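Local coordinates for protein galectin-1 (Bufo arenarum, PDB 1A78) that binds beta-galactosides and other complex carbohydrates as a homodimeric lectin, and may regulate cell differentiation and apoptosis, at residues G30-L35 with H45-F50; C17-G22 with M87-Y92; H53-K58 with E72-V77; I59-K64 with D105-P110. All coordinates share one frame; numbering follows the deposited sequence.

Interaction 1: G30-L35 with H45-F50; sequences GFAVNL and HFNARF. With YIO (1-thio-beta-D-galactopyranose), chain C; GAL (beta-D-galactopyranose), chain B.
The beta hairpin of strands 30-35 and 41-49 pairs A32 with N47 and N34 with H45 on the sheet face that holds the sugar. The pairs F31-A48 and V33-F46 carry the backbone hydrogen bonds and turn their side chains into the core. On the sugar face, H45 ND1 donates to N34 OD1 over 2.7 Å. The donor lies in the N34 carbonyl plane; amide and ring planes are 14° apart. A32 CB packs on H45 CE1 at 3.6 Å. The bond to N34 and the packing of A32 and W69 probably hold the ring rotation. N47 CG stands anti to its backbone N (chi1 -173°). Its ND2 reaches F31 O at 2.9 Å from above the carbonyl plane. A48 N bonds to the same oxygen from straight ahead, so two donors grip it. N47 OD1 accepts R49 NE at 3.0 Å. The extended R49 spans both sugars: NH2 bonds to O4 of the thiogalactose YIO at 2.9 Å, and NH1 to O2 of GAL at 2.9 Å. D55 OD2 forms a salt bridge with R49 NH1. On the core side, A48 CB makes a CH-pi contact over one face of F31, 4.0 Å from the ring centroid. H45 NE2 makes a weak bond to YIO O4 at 2.9 Å. O4 is the axial hydroxyl that marks galactose; meeting it with both H45 and R49 is consistent with galactoside selectivity.

Interaction 2: C17-G22 with M87-Y92; sequences CVEIKG and MVCFEY
The F90 ring meets strand 16-23 at its rim, where I20 CD1 lies near the ring plane, 4.4 Å from F90 CE1. V18 CG1 approaches F90 CD1 at 4.3 Å, and V18 O comes at the ring obliquely. No atom of 17-22 sits over a face of the ring. The ring also packs on I99 in the core. Strands 16-23 and 85-92 are antiparallel neighbours in the five-stranded sheet of the galectin beta sandwich. V18 pairs with F90 and I20 with V88, each by two backbone hydrogen bonds; I20 N to V88 O is the shortest at 2.8 Å. The opposite face of the sheet carries C17, E19, K21, M87, C89 and E91. There E19 CG touches C89 SG at 3.6 Å and M87 CG at 3.8 Å. The K21 and M87 side chains run side by side, with K21 CE 3.8 Å from M87 SD. K21 NZ forms a salt bridge with E19 OE2 at 3.2 Å. M87 SD therefore touches both the aliphatic end of K21 and the carboxylate of E19. C17 SG and C89 SG are 6.6 Å apart and not joined by a disulfide. A dithiothreitol molecule, probably from the crystallisation liquor, is bound beside C17, E19 and C89. The contact thus has two chemistries: an apolar face sealed in the core, and a partly exposed face of charged groups, two thiols and a thioether.

Interaction 3: H53-K58 with E72-V77; sequences HGDVNK and EQREEV. With GAL (beta-D-galactopyranose), chain B; YIO (1-thio-beta-D-galactopyranose), chain C.
D55 meets R74 tip to tip, as the first residue of 53-58 to touch the other segment. Just ahead of it in the chain, H53 borders the ligand, with CD2 3.4 Å from the bridging S1 of YIO. D55 CG lies beside its backbone N (chi1 -77°), which sends the carboxylate toward R74. The guanidinium grips it side-on. R74 NE bonds to D55 OD1 at 3.0 Å, out of the carboxylate plane. R74 NH2 takes the syn lone pair of D55 OD2 at 2.8 Å. The two flat groups are twisted 50° apart, so the fork is not coplanar. D55 OD2 has a further partner in R49 NH1. R74 NH1 meets E72 OE1 at 2.6 Å, which completes a salt-bridge network of D55, R74 and E72 along the rim of the sugar site. R74 probably offsets the repulsion between the two carboxylates. The network probably helps to orient E72, whose OE2 accepts from two hydroxyls: O2 of GAL, 2.6 Å from E72 OE2, and O6 of YIO. R74 NH2 adds a longer bond of 3.3 Å to O3 of GAL. Further on, the chain turns a corner at N57, where N57 and K58 both face R49 in a G1 beta bulge. K58 then bends back at chi2 and chi3. Its CG rests on E75 O, and its side chain crosses R74 at about a right angle. K58 NZ ends in a salt bridge on the syn lone pair of E76 OE1, 2.7 Å away at the protein surface.

Interaction 4: I59-K64 with D105-P110; sequences IVCNSK and DQFSFP. With YIO (1-thio-beta-D-galactopyranose), chain C.
C61 SG stands anti to its carbonyl carbon (chi1 -71°), which brings it to the rim of the F107 ring. F107 and F109 both point toward strand 58-65. F109 CG is anti to its backbone N (chi1 -175°), which carries the ring to C61 and N62. C61 SG lies in the plane of the F107 ring, 3.8 Å from CE1 and 5.0 Å from the centroid, an edge-on sulfur-aromatic contact. I59 CG2 packs on F107 CZ at 4.0 Å. The F109 ring meets C61 and N62 obliquely: its CD1 touches C61 CB at 3.7 Å, and its CZ meets N62 C at 3.7 Å. No hydrogen bond crosses this contact. N62 points the other way, into the sugar site. Its ND2 gives a nearly straight hydrogen bond of 2.8 Å to O6 of YIO, and also bonds to G70 O. N62 OD1 accepts the following backbone nitrogen, S63 N, at 2.7 Å, which may help to set the amide. One strand thus offers the sugar a polar group while its other face packs on phenylalanines. Segments 59-64 and 106-110 run in nearly the same direction, 25° apart, with axes 8.4 Å from each other at closest approach. They belong to the two facing sheets of the galectin beta sandwich. Strand 106-110 is an outermost strand of its sheet, while 58-65 lies between strands 41-49 and 68-75.

How the interactions relate
Interactions 1, 3 and 4 share the six-stranded sheet that carries the sugar site; their centres lie 10 to 11 Å apart. Strands 41-49, 58-65 and 68-75 are neighbours in it, so all three contacts build the site. Interaction 1 closes before interactions 3 and 4 open, and the segments of those two alternate along the chain. Interaction 2 belongs to the five-stranded sheet, its centre 13 Å from interactions 1 and 4 and 20 Å from interaction 3. V33, L35 and F46 pack on F90, joining interactions 1 and 2 through the core. Strand 106-110 brings interaction 4 into that second sheet. The sugar site thus lies on one sheet, whose other face packs on the second.

Interaction 1: G30-L35 with H45-F50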
# COMPACT_ATOMS: atom_id res chain seq x y z
N GLY A 30 -16.57 -5.61 13.21
CA GLY A 30 -15.60 -4.57 13.52
C GLY A 30 -14.42 -4.65 12.57
O GLY A 30 -14.24 -5.69 11.91
N PHE A 31 -13.64 -3.58 12.45
CA PHE A 31 -12.45 -3.60 11.58
C PHE A 31 -11.33 -2.87 12.30
O PHE A 31 -11.58 -2.14 13.28
CB PHE A 31 -12.72 -2.98 10.20
CG PHE A 31 -12.91 -1.50 10.22
CD1 PHE A 31 -11.81 -0.64 10.12
CD2 PHE A 31 -14.18 -0.95 10.32
CE1 PHE A 31 -11.97 0.73 10.12
CE2 PHE A 31 -14.36 0.42 10.32
CZ PHE A 31 -13.26 1.27 10.22
N ALA A 32 -10.11 -3.08 11.81
CA ALA A 32 -8.92 -2.48 12.41
C ALA A 32 -7.93 -1.97 11.39
O ALA A 32 -7.95 -2.37 10.23
CB ALA A 32 -8.23 -3.49 13.34
N VAL A 33 -7.09 -1.05 11.83
CA VAL A 33 -6.01 -0.48 11.05
C VAL A 33 -4.84 -0.48 12.03
O VAL A 33 -4.95 0.07 13.12
CB VAL A 33 -6.31 0.97 10.60
CG1 VAL A 33 -5.06 1.60 9.97
CG2 VAL A 33 -7.48 0.97 9.60
N ASN A 34 -3.73 -1.10 11.65
CA ASN A 34 -2.59 -1.17 12.56
C ASN A 34 -1.38 -0.43 12.02
O ASN A 34 -1.15 -0.44 10.81
CB ASN A 34 -2.22 -2.64 12.79
CG ASN A 34 -3.41 -3.47 13.20
OD1 ASN A 34 -3.99 -3.25 14.25
ND2 ASN A 34 -3.80 -4.40 12.36
N LEU A 35 -0.62 0.22 12.90
CA LEU A 35 0.59 0.96 12.54
C LEU A 35 1.64 0.57 13.57
O LEU A 35 1.37 0.58 14.77
CB LEU A 35 0.36 2.48 12.65
CG LEU A 35 -0.25 3.30 11.52
CD1 LEU A 35 -1.60 2.76 11.18
CD2 LEU A 35 -0.37 4.76 11.95
N HIS A 45 -3.12 0.32 17.40
CA HIS A 45 -4.11 -0.65 16.91
C HIS A 45 -5.43 0.13 17.07
O HIS A 45 -5.87 0.42 18.20
CB HIS A 45 -4.15 -1.94 17.74
CG HIS A 45 -5.37 -2.79 17.49
ND1 HIS A 45 -5.47 -3.68 16.44
CD2 HIS A 45 -6.54 -2.90 18.17
CE1 HIS A 45 -6.64 -4.30 16.48
NE2 HIS A 45 -7.31 -3.85 17.52
N PHE A 46 -6.00 0.52 15.93
CA PHE A 46 -7.23 1.29 15.84
C PHE A 46 -8.36 0.31 15.49
O PHE A 46 -8.51 -0.08 14.34
CB PHE A 46 -7.04 2.33 14.74
CG PHE A 46 -8.26 3.11 14.43
CD1 PHE A 46 -9.17 2.65 13.49
CD2 PHE A 46 -8.51 4.31 15.08
CE1 PHE A 46 -10.32 3.36 13.22
CE2 PHE A 46 -9.66 5.04 14.81
CZ PHE A 46 -10.56 4.56 13.88
N ASN A 47 -9.20 -0.03 16.46
CA ASN A 47 -10.26 -1.01 16.22
C ASN A 47 -11.68 -0.43 16.37
O ASN A 47 -12.10 -0.07 17.47
CB ASN A 47 -10.01 -2.16 17.20
CG ASN A 47 -10.93 -3.36 16.97
OD1 ASN A 47 -10.96 -4.25 17.81
ND2 ASN A 47 -11.63 -3.41 15.84
N ALA A 48 -12.40 -0.31 15.26
CA ALA A 48 -13.77 0.21 15.28
C ALA A 48 -14.70 -0.99 15.44
O ALA A 48 -14.88 -1.78 14.51
CB ALA A 48 -14.10 0.96 13.99
N ARG A 49 -15.31 -1.10 16.62
CA ARG A 49 -16.20 -2.20 16.96
C ARG A 49 -17.69 -1.94 16.79
O ARG A 49 -18.30 -1.25 17.59
CB ARG A 49 -15.92 -2.65 18.40
CG ARG A 49 -14.48 -3.11 18.60
CD ARG A 49 -14.19 -3.60 20.01
NE ARG A 49 -12.84 -4.14 20.13
CZ ARG A 49 -12.30 -4.63 21.24
NH1 ARG A 49 -12.99 -4.67 22.38
NH2 ARG A 49 -11.05 -5.05 21.23
N PHE A 50 -18.27 -2.50 15.74
CA PHE A 50 -19.71 -2.36 15.52
C PHE A 50 -20.44 -3.14 16.62
O PHE A 50 -21.30 -2.62 17.31
CB PHE A 50 -20.09 -2.92 14.15
CG PHE A 50 -19.70 -2.03 13.02
CD1 PHE A 50 -20.53 -0.99 12.63
CD2 PHE A 50 -18.48 -2.21 12.39
CE1 PHE A 50 -20.14 -0.11 11.62
CE2 PHE A 50 -18.07 -1.34 11.37
CZ PHE A 50 -18.91 -0.28 10.98
C1 YIO C . -8.65 -7.52 22.37
C2 YIO C . -8.84 -7.86 20.91
C3 YIO C . -7.64 -7.40 20.11
C4 YIO C . -7.51 -5.91 20.27
C5 YIO C . -7.38 -5.58 21.76
C6 YIO C . -7.36 -4.09 22.01
O2 YIO C . -9.01 -9.25 20.77
O3 YIO C . -7.85 -7.71 18.74
O4 YIO C . -8.64 -5.28 19.71
O5 YIO C . -8.47 -6.11 22.52
O6 YIO C . -6.83 -3.84 23.31
S1 YIO C . -10.26 -7.84 23.13
C1 GAL B . -9.85 -7.34 24.84
C2 GAL B . -10.96 -6.44 25.40
C3 GAL B . -10.59 -5.92 26.79
C4 GAL B . -10.25 -7.09 27.71
C5 GAL B . -9.14 -7.91 27.08
C6 GAL B . -8.82 -9.10 27.95
O2 GAL B . -11.19 -5.33 24.53
O3 GAL B . -11.67 -5.18 27.32
O4 GAL B . -11.39 -7.93 27.88
O5 GAL B . -9.58 -8.41 25.78
O6 GAL B . -8.05 -10.05 27.24

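Interaction 2: C17-G22 with M87-Y92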
# COMPACT_ATOMS: atom_id res chain seq x y z
N CYS A 17 1.72 11.94 7.24
CA CYS A 17 0.52 11.21 7.51
C CYS A 17 0.21 10.19 6.45
O CYS A 17 0.81 10.19 5.39
CB CYS A 17 -0.64 12.19 7.60
SG CYS A 17 -0.96 13.03 6.04
N VAL A 18 -0.74 9.31 6.76
CA VAL A 18 -1.19 8.28 5.86
C VAL A 18 -2.72 8.27 5.95
O VAL A 18 -3.29 8.39 7.02
CB VAL A 18 -0.53 6.88 6.16
CG1 VAL A 18 -0.54 6.56 7.62
CG2 VAL A 18 -1.20 5.79 5.39
N GLU A 19 -3.37 8.23 4.80
CA GLU A 19 -4.81 8.21 4.75
C GLU A 19 -5.22 6.89 4.11
O GLU A 19 -4.76 6.57 3.01
CB GLU A 19 -5.31 9.37 3.88
CG GLU A 19 -6.78 9.29 3.47
CD GLU A 19 -7.09 10.10 2.21
OE1 GLU A 19 -7.30 11.33 2.32
OE2 GLU A 19 -7.14 9.49 1.12
N ILE A 20 -6.05 6.12 4.79
CA ILE A 20 -6.53 4.85 4.27
C ILE A 20 -7.97 5.03 3.82
O ILE A 20 -8.69 5.82 4.41
CB ILE A 20 -6.42 3.70 5.30
CG1 ILE A 20 -5.02 3.08 5.27
CG2 ILE A 20 -7.40 2.58 4.98
CD1 ILE A 20 -3.95 3.98 5.78
N LYS A 21 -8.37 4.34 2.77
CA LYS A 21 -9.72 4.43 2.24
C LYS A 21 -10.11 3.02 1.85
O LYS A 21 -9.31 2.29 1.26
CB LYS A 21 -9.72 5.33 1.02
CG LYS A 21 -11.00 6.07 0.80
CD LYS A 21 -10.81 7.07 -0.32
CE LYS A 21 -9.58 7.94 -0.06
NZ LYS A 21 -9.14 8.74 -1.25
N GLY A 22 -11.31 2.60 2.25
CA GLY A 22 -11.74 1.25 1.94
C GLY A 22 -13.21 1.06 2.14
O GLY A 22 -13.94 2.01 2.41
N MET A 87 -12.81 6.38 5.35
CA MET A 87 -11.54 7.04 5.07
C MET A 87 -11.02 7.62 6.39
O MET A 87 -11.70 8.43 7.03
CB MET A 87 -11.75 8.12 4.03
CG MET A 87 -10.56 8.98 3.78
SD MET A 87 -10.98 10.27 2.57
CE MET A 87 -12.78 10.07 2.37
N VAL A 88 -9.86 7.15 6.83
CA VAL A 88 -9.25 7.59 8.09
C VAL A 88 -7.83 8.08 7.79
O VAL A 88 -7.16 7.54 6.90
CB VAL A 88 -9.15 6.40 9.15
CG1 VAL A 88 -8.86 6.95 10.55
CG2 VAL A 88 -10.43 5.57 9.17
N CYS A 89 -7.36 9.07 8.54
CA CYS A 89 -6.02 9.59 8.37
C CYS A 89 -5.33 9.59 9.71
O CYS A 89 -5.95 9.81 10.75
CB CYS A 89 -6.07 11.00 7.81
SG CYS A 89 -7.30 11.13 6.54
N PHE A 90 -4.03 9.29 9.69
CA PHE A 90 -3.21 9.22 10.88
C PHE A 90 -2.01 10.08 10.63
O PHE A 90 -1.27 9.88 9.67
CB PHE A 90 -2.72 7.78 11.11
CG PHE A 90 -3.79 6.76 11.05
CD1 PHE A 90 -4.17 6.21 9.84
CD2 PHE A 90 -4.46 6.38 12.21
CE1 PHE A 90 -5.22 5.29 9.77
CE2 PHE A 90 -5.51 5.46 12.16
CZ PHE A 90 -5.90 4.92 10.95
N GLU A 91 -1.79 11.00 11.54
CA GLU A 91 -0.68 11.91 11.46
C GLU A 91 0.23 11.52 12.60
O GLU A 91 -0.22 11.36 13.73
CB GLU A 91 -1.21 13.33 11.66
CG GLU A 91 -0.20 14.43 11.43
CD GLU A 91 -0.72 15.75 11.93
OE1 GLU A 91 -1.84 16.17 11.52
OE2 GLU A 91 -0.05 16.35 12.79
N TYR A 92 1.51 11.37 12.30
CA TYR A 92 2.49 10.95 13.29
C TYR A 92 3.32 12.12 13.77
O TYR A 92 3.90 12.85 12.97
CB TYR A 92 3.38 9.86 12.69
CG TYR A 92 4.52 9.37 13.55
CD1 TYR A 92 4.39 9.28 14.94
CD2 TYR A 92 5.72 8.95 12.98
CE1 TYR A 92 5.43 8.78 15.72
CE2 TYR A 92 6.76 8.45 13.76
CZ TYR A 92 6.61 8.37 15.12
OH TYR A 92 7.64 7.85 15.88

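Interaction 3: H53-K58 with E72-V77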
# COMPACT_ATOMS: atom_id res chain seq x y z
N HIS A 53 -17.12 -8.14 21.41
CA HIS A 53 -16.70 -8.28 22.81
C HIS A 53 -17.46 -7.40 23.79
O HIS A 53 -16.86 -6.91 24.75
CB HIS A 53 -15.22 -7.95 22.97
CG HIS A 53 -14.33 -8.75 22.09
ND1 HIS A 53 -14.61 -10.06 21.74
CD2 HIS A 53 -13.19 -8.42 21.43
CE1 HIS A 53 -13.69 -10.49 20.90
NE2 HIS A 53 -12.82 -9.52 20.70
N GLY A 54 -18.75 -7.19 23.56
CA GLY A 54 -19.49 -6.32 24.45
C GLY A 54 -19.40 -4.84 24.09
O GLY A 54 -20.11 -4.02 24.68
N ASP A 55 -18.51 -4.48 23.16
CA ASP A 55 -18.37 -3.08 22.70
C ASP A 55 -19.29 -2.95 21.48
O ASP A 55 -19.16 -3.71 20.51
CB ASP A 55 -16.92 -2.78 22.30
CG ASP A 55 -16.02 -2.56 23.49
OD1 ASP A 55 -16.49 -1.98 24.48
OD2 ASP A 55 -14.84 -2.93 23.44
N VAL A 56 -20.26 -2.06 21.54
CA VAL A 56 -21.19 -1.90 20.42
C VAL A 56 -20.95 -0.48 19.95
O VAL A 56 -20.88 0.42 20.78
CB VAL A 56 -22.67 -2.14 20.91
CG1 VAL A 56 -23.67 -1.86 19.80
CG2 VAL A 56 -22.85 -3.60 21.42
N ASN A 57 -20.69 -0.29 18.65
CA ASN A 57 -20.39 1.02 18.08
C ASN A 57 -19.39 1.83 18.89
O ASN A 57 -19.61 3.00 19.18
CB ASN A 57 -21.65 1.87 17.91
CG ASN A 57 -22.40 1.52 16.68
OD1 ASN A 57 -22.59 0.35 16.36
ND2 ASN A 57 -22.88 2.53 15.99
N LYS A 58 -18.23 1.25 19.17
CA LYS A 58 -17.22 1.94 19.96
C LYS A 58 -15.88 1.81 19.22
O LYS A 58 -15.72 0.94 18.38
CB LYS A 58 -17.11 1.26 21.32
CG LYS A 58 -16.53 2.11 22.43
CD LYS A 58 -17.61 2.96 23.03
CE LYS A 58 -18.64 2.09 23.74
NZ LYS A 58 -19.92 2.82 24.08
N GLU A 72 -5.88 -0.11 26.97
CA GLU A 72 -6.84 0.32 25.97
C GLU A 72 -7.28 1.75 26.26
O GLU A 72 -7.24 2.20 27.41
CB GLU A 72 -8.08 -0.58 25.97
CG GLU A 72 -7.84 -2.05 25.62
CD GLU A 72 -9.13 -2.79 25.29
OE1 GLU A 72 -10.20 -2.30 25.67
OE2 GLU A 72 -9.10 -3.85 24.63
N GLN A 73 -7.66 2.46 25.20
CA GLN A 73 -8.17 3.82 25.27
C GLN A 73 -9.42 3.72 24.43
O GLN A 73 -9.32 3.48 23.23
CB GLN A 73 -7.21 4.84 24.66
CG GLN A 73 -7.87 6.20 24.40
CD GLN A 73 -6.91 7.28 23.90
OE1 GLN A 73 -5.84 7.48 24.48
NE2 GLN A 73 -7.29 7.97 22.83
N ARG A 74 -10.58 3.79 25.05
CA ARG A 74 -11.82 3.69 24.29
C ARG A 74 -12.29 5.08 23.88
O ARG A 74 -11.85 6.07 24.47
CB ARG A 74 -12.90 2.99 25.11
CG ARG A 74 -12.70 1.49 25.22
CD ARG A 74 -14.02 0.77 25.50
NE ARG A 74 -13.93 -0.67 25.29
CZ ARG A 74 -13.01 -1.46 25.86
NH1 ARG A 74 -12.11 -0.94 26.69
NH2 ARG A 74 -12.93 -2.74 25.52
N GLU A 75 -13.16 5.16 22.88
CA GLU A 75 -13.69 6.43 22.41
C GLU A 75 -15.11 6.19 21.98
O GLU A 75 -15.43 5.12 21.46
CB GLU A 75 -12.88 6.99 21.24
CG GLU A 75 -12.44 8.42 21.46
CD GLU A 75 -11.16 8.51 22.28
OE1 GLU A 75 -10.35 7.58 22.20
OE2 GLU A 75 -10.94 9.52 22.98
N GLU A 76 -15.96 7.19 22.16
CA GLU A 76 -17.38 7.09 21.84
C GLU A 76 -17.83 7.59 20.45
O GLU A 76 -18.92 7.25 20.01
CB GLU A 76 -18.20 7.77 22.94
CG GLU A 76 -17.82 7.36 24.39
CD GLU A 76 -18.05 5.88 24.67
OE1 GLU A 76 -19.08 5.35 24.18
OE2 GLU A 76 -17.22 5.26 25.38
N VAL A 77 -17.03 8.42 19.79
CA VAL A 77 -17.40 8.89 18.46
C VAL A 77 -17.25 7.72 17.50
O VAL A 77 -16.21 7.07 17.45
CB VAL A 77 -16.51 10.08 18.00
CG1 VAL A 77 -16.74 10.39 16.52
CG2 VAL A 77 -16.86 11.32 18.81
C1 GAL B . -9.85 -7.34 24.84
C2 GAL B . -10.96 -6.44 25.40
C3 GAL B . -10.59 -5.92 26.79
C4 GAL B . -10.25 -7.09 27.71
C5 GAL B . -9.14 -7.91 27.08
C6 GAL B . -8.82 -9.10 27.95
O2 GAL B . -11.19 -5.33 24.53
O3 GAL B . -11.67 -5.18 27.32
O4 GAL B . -11.39 -7.93 27.88
O5 GAL B . -9.58 -8.41 25.78
O6 GAL B . -8.05 -10.05 27.24
C1 YIO C . -8.65 -7.52 22.37
C2 YIO C . -8.84 -7.86 20.91
C3 YIO C . -7.64 -7.40 20.11
C4 YIO C . -7.51 -5.91 20.27
C5 YIO C . -7.38 -5.58 21.76
C6 YIO C . -7.36 -4.09 22.01
O2 YIO C . -9.01 -9.25 20.77
O3 YIO C . -7.85 -7.71 18.74
O4 YIO C . -8.64 -5.28 19.71
O5 YIO C . -8.47 -6.11 22.52
O6 YIO C . -6.83 -3.84 23.31
S1 YIO C . -10.26 -7.84 23.13

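Interaction 4: I59-K64 with D105-P110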
# COMPACT_ATOMS: atom_id res chain seq x y z
N ILE A 59 -14.92 2.66 19.57
CA ILE A 59 -13.59 2.64 18.98
C ILE A 59 -12.62 2.29 20.09
O ILE A 59 -12.60 2.96 21.12
CB ILE A 59 -13.20 4.03 18.40
CG1 ILE A 59 -13.93 4.27 17.08
CG2 ILE A 59 -11.68 4.18 18.23
CD1 ILE A 59 -13.62 5.61 16.47
N VAL A 60 -11.86 1.23 19.92
CA VAL A 60 -10.87 0.86 20.94
C VAL A 60 -9.47 1.05 20.34
O VAL A 60 -9.25 0.67 19.21
CB VAL A 60 -11.06 -0.62 21.37
CG1 VAL A 60 -10.05 -0.99 22.43
CG2 VAL A 60 -12.47 -0.81 21.91
N CYS A 61 -8.57 1.72 21.05
CA CYS A 61 -7.22 1.92 20.53
C CYS A 61 -6.27 1.34 21.54
O CYS A 61 -6.51 1.42 22.74
CB CYS A 61 -6.89 3.41 20.35
SG CYS A 61 -7.75 4.20 18.98
N ASN A 62 -5.18 0.74 21.06
CA ASN A 62 -4.20 0.18 21.99
C ASN A 62 -2.85 0.05 21.30
O ASN A 62 -2.74 0.33 20.10
CB ASN A 62 -4.65 -1.20 22.48
CG ASN A 62 -4.10 -1.56 23.83
OD1 ASN A 62 -3.20 -0.89 24.34
ND2 ASN A 62 -4.62 -2.62 24.42
N SER A 63 -1.82 -0.24 22.08
CA SER A 63 -0.49 -0.44 21.55
C SER A 63 -0.19 -1.91 21.86
O SER A 63 -0.87 -2.51 22.69
CB SER A 63 0.52 0.45 22.25
OG SER A 63 0.61 0.11 23.62
N LYS A 64 0.79 -2.47 21.18
CA LYS A 64 1.16 -3.85 21.37
C LYS A 64 2.66 -3.95 21.21
O LYS A 64 3.24 -3.41 20.27
CB LYS A 64 0.47 -4.74 20.34
CG LYS A 64 0.70 -6.21 20.64
CD LYS A 64 -0.12 -7.17 19.81
CE LYS A 64 0.35 -7.20 18.39
NZ LYS A 64 -0.50 -8.16 17.64
N ASP A 105 -14.16 14.89 12.62
CA ASP A 105 -13.80 14.41 13.95
C ASP A 105 -12.34 14.07 14.05
O ASP A 105 -11.74 13.58 13.09
CB ASP A 105 -14.60 13.18 14.31
CG ASP A 105 -16.02 13.49 14.67
OD1 ASP A 105 -16.20 14.26 15.65
OD2 ASP A 105 -16.93 12.98 13.98
N GLN A 106 -11.80 14.18 15.26
CA GLN A 106 -10.40 13.90 15.49
C GLN A 106 -10.08 13.64 16.97
O GLN A 106 -10.78 14.12 17.86
CB GLN A 106 -9.62 15.12 14.98
CG GLN A 106 -8.15 15.19 15.31
CD GLN A 106 -7.56 16.55 14.97
OE1 GLN A 106 -7.53 16.95 13.80
NE2 GLN A 106 -7.08 17.26 15.99
N PHE A 107 -9.07 12.81 17.23
CA PHE A 107 -8.61 12.54 18.59
C PHE A 107 -7.19 12.04 18.51
O PHE A 107 -6.70 11.75 17.43
CB PHE A 107 -9.54 11.57 19.33
CG PHE A 107 -9.52 10.17 18.81
CD1 PHE A 107 -8.59 9.24 19.30
CD2 PHE A 107 -10.46 9.75 17.87
CE1 PHE A 107 -8.62 7.93 18.87
CE2 PHE A 107 -10.49 8.43 17.44
CZ PHE A 107 -9.58 7.52 17.94
N SER A 108 -6.48 11.98 19.61
CA SER A 108 -5.12 11.49 19.53
C SER A 108 -4.91 10.29 20.44
O SER A 108 -5.80 9.97 21.24
CB SER A 108 -4.13 12.61 19.86
OG SER A 108 -4.10 12.90 21.24
N PHE A 109 -3.79 9.58 20.22
CA PHE A 109 -3.37 8.41 21.00
C PHE A 109 -1.91 8.67 21.31
O PHE A 109 -1.21 9.22 20.49
CB PHE A 109 -3.52 7.13 20.19
CG PHE A 109 -3.22 5.87 20.99
CD1 PHE A 109 -4.14 5.38 21.92
CD2 PHE A 109 -2.02 5.17 20.80
CE1 PHE A 109 -3.87 4.23 22.65
CE2 PHE A 109 -1.73 4.01 21.52
CZ PHE A 109 -2.66 3.54 22.45
N PRO A 110 -1.44 8.33 22.53
CA PRO A 110 -0.04 8.57 22.84
C PRO A 110 0.95 7.58 22.19
O PRO A 110 0.63 6.40 21.98
CB PRO A 110 -0.02 8.45 24.37
CG PRO A 110 -0.99 7.36 24.59
CD PRO A 110 -2.14 7.74 23.69
C1 YIO C . -8.65 -7.52 22.37
C2 YIO C . -8.84 -7.86 20.91
C3 YIO C . -7.64 -7.40 20.11
C4 YIO C . -7.51 -5.91 20.27
C5 YIO C . -7.38 -5.58 21.76
C6 YIO C . -7.36 -4.09 22.01
O2 YIO C . -9.01 -9.25 20.77
O3 YIO C . -7.85 -7.71 18.74
O4 YIO C . -8.64 -5.28 19.71
O5 YIO C . -8.47 -6.11 22.52
O6 YIO C . -6.83 -3.84 23.31
S1 YIO C . -10.26 -7.84 23.13